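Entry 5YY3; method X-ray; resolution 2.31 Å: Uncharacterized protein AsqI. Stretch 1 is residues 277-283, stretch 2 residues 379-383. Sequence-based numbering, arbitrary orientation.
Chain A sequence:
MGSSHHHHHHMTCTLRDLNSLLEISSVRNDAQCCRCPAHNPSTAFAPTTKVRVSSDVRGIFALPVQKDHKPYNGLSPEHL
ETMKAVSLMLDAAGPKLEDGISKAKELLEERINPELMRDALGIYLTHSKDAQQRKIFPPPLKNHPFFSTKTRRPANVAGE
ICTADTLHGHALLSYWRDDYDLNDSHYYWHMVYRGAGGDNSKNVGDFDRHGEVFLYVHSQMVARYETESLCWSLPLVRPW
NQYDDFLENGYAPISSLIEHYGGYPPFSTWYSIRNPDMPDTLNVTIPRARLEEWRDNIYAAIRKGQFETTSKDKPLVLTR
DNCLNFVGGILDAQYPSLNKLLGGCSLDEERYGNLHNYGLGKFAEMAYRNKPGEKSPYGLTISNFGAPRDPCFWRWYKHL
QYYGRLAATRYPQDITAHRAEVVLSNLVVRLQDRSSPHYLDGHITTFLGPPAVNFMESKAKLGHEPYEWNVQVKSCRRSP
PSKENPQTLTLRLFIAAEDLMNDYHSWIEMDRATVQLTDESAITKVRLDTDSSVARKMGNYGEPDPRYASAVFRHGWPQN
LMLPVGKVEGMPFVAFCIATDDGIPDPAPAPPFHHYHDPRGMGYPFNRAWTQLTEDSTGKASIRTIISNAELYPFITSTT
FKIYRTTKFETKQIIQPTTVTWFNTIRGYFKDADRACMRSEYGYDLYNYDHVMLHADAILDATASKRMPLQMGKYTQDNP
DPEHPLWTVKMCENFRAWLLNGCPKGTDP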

# COMPACT_ATOMS: atom_id res chain seq x y z
N ASP A 277 17.31 8.04 33.67
CA ASP A 277 16.12 8.63 34.27
C ASP A 277 15.24 7.63 34.98
O ASP A 277 14.14 7.97 35.40
N MET A 278 15.71 6.39 35.08
CA MET A 278 14.98 5.35 35.79
C MET A 278 15.66 5.10 37.13
O MET A 278 16.83 4.71 37.18
N PRO A 279 14.93 5.34 38.23
CA PRO A 279 15.49 5.20 39.57
C PRO A 279 15.99 3.78 39.84
O PRO A 279 15.39 2.81 39.38
N ASP A 280 17.09 3.70 40.57
CA ASP A 280 17.70 2.44 40.94
C ASP A 280 16.75 1.57 41.80
O ASP A 280 16.90 0.35 41.87
N THR A 281 15.76 2.21 42.41
CA THR A 281 14.76 1.50 43.20
C THR A 281 13.79 0.65 42.36
O THR A 281 13.09 -0.20 42.90
N LEU A 282 13.76 0.88 41.05
CA LEU A 282 12.91 0.09 40.17
C LEU A 282 13.69 -0.95 39.39
O LEU A 282 13.13 -1.94 38.91
N ASN A 283 14.99 -0.74 39.27
CA ASN A 283 15.74 -1.33 38.17
C ASN A 283 17.21 -1.48 38.47
O ASN A 283 17.94 -0.49 38.55
N GLY A 379 10.15 6.86 41.98
CA GLY A 379 9.77 6.28 40.70
C GLY A 379 8.31 5.89 40.61
O GLY A 379 7.59 5.89 41.61
N LEU A 380 7.86 5.55 39.40
CA LEU A 380 6.47 5.16 39.18
C LEU A 380 6.36 3.63 39.07
O LEU A 380 7.23 2.98 38.50
N THR A 381 5.31 3.05 39.64
CA THR A 381 5.16 1.61 39.62
C THR A 381 5.02 1.07 38.19
O THR A 381 4.29 1.63 37.37
N ILE A 382 5.74 -0.01 37.90
CA ILE A 382 5.63 -0.70 36.62
C ILE A 382 4.99 -2.06 36.78
O ILE A 382 5.50 -2.92 37.49
N SER A 383 3.87 -2.23 36.09
CA SER A 383 3.10 -3.45 36.13
C SER A 383 3.48 -4.40 35.01
O SER A 383 3.65 -3.99 33.86

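The two stretches lie in one chain, 97 or more residues apart where they touch. Neither forms a regular helix or strand. The contact is small, with 213 Å² buried when both sides are summed. It is mainly apolar, and no hydrogen bond crosses it.

The apolar side chains meet around Ile-382. Its CA-to-CB bond points toward stretch 1. Chi1 is m and chi2 is t, which carries CD1 out to meet two partners. The first is Met-278. Its CA-to-CB bond runs sideways, but chi1, chi2 and chi3 are all t. The extended chain brings its end nearer, and Met-278 CE lies 3.4 Å from Ile-382 CD1. This is a close approach for two methyl groups. The second partner is Leu-282, which points toward stretch 2 with chi1 m (-82°) and chi2 t. Leu-282 CD1 is 4.1 Å from Ile-382 CD1, a looser van der Waals contact. Met-278 and Leu-282 are both buried; Ile-382 is partly exposed.

Other contacts place side chains against backbone. Leu-282 has the largest area covered by the other stretch, 56 Å². Leu-282 CD1 lies 3.2 Å from Leu-380 O. A methyl carbon offers no conventional hydrogen bond, so this is close packing against a carbonyl. Leu-282 CD1 also comes within 4.4 Å of Gly-379 CA. Pro-279 points toward stretch 2, its ring puckered C-gamma endo. Pro-279 CG sits 3.6 Å from Gly-379 CA. The backbones are nearest here, with Pro-279 CA and Gly-379 CA 5.9 Å apart. Gly-379 has no side chain, and this leaves room for the ring. An ideal CB on Gly-379 would point toward stretch 1 and lie 2.6 Å from Pro-279 CG, a clash. That Gly-379 CB would also be tight against Leu-282 CD1, at 3.2 Å.

Leu-380 and Thr-381 point away from stretch 1. The chi angles of Leu-380 are t and p, and its nearest side-chain approach is Leu-380 CB to Leu-282 CD1, 5.6 Å.

Polar side chains add no partner across the contact. Thr-281 points toward stretch 2 with chi1 p, but Thr-281 OG1 comes no closer than 4.8 Å to Gly-379 N. Asn-283 ND2, Thr-381 OG1 and Ser-383 OG are hydrogen-bonded elsewhere in the structure. Asp-277 and Asp-280 are exposed and out of reach.

Within stretch 1, Leu-282 N donates to Pro-279 O at 3.0 Å. This bond closes a turn that presents Pro-279 and Leu-282 to the same partner, Gly-379.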

# COMPACT_ATOMS: atom_id res chain seq x y z
CB ASP A 277 15.33 9.34 33.19
CG ASP A 277 16.10 10.48 32.59
OD1 ASP A 277 17.23 10.75 33.07
OD2 ASP A 277 15.61 11.07 31.61
CB MET A 278 14.91 4.07 34.97
CG MET A 278 13.91 3.06 35.47
SD MET A 278 13.97 1.55 34.50
CE MET A 278 12.53 0.69 35.14
CB PRO A 279 14.31 5.54 40.50
CG PRO A 279 13.10 5.47 39.64
CD PRO A 279 13.54 5.83 38.26
CB ASP A 280 19.02 2.72 41.68
CG ASP A 280 19.74 1.46 42.07
OD1 ASP A 280 20.18 0.73 41.16
OD2 ASP A 280 19.83 1.19 43.29
CB THR A 281 13.91 2.48 44.06
OG1 THR A 281 13.19 3.38 43.21
CG2 THR A 281 14.80 3.27 45.01
CB LEU A 282 12.18 0.99 39.19
CG LEU A 282 10.91 1.68 39.65
CD1 LEU A 282 10.38 2.49 38.49
CD2 LEU A 282 9.90 0.67 40.12
CB ASN A 283 15.57 -0.44 36.93
CG ASN A 283 16.08 -1.08 35.67
OD1 ASN A 283 15.89 -2.28 35.44
ND2 ASN A 283 16.77 -0.29 34.84
CB LEU A 380 5.92 5.85 37.92
CG LEU A 380 4.41 5.78 37.61
CD1 LEU A 380 3.57 6.08 38.85
CD2 LEU A 380 4.06 6.75 36.48
CB THR A 381 3.95 1.18 40.46
OG1 THR A 381 4.33 1.18 41.84
CG2 THR A 381 3.47 -0.21 40.07
CB ILE A 382 6.98 -0.92 35.95
CG1 ILE A 382 7.69 0.40 35.73
CG2 ILE A 382 6.80 -1.67 34.65
CD1 ILE A 382 9.13 0.20 35.35
CB SER A 383 1.62 -3.13 36.05
OG SER A 383 0.86 -4.31 35.87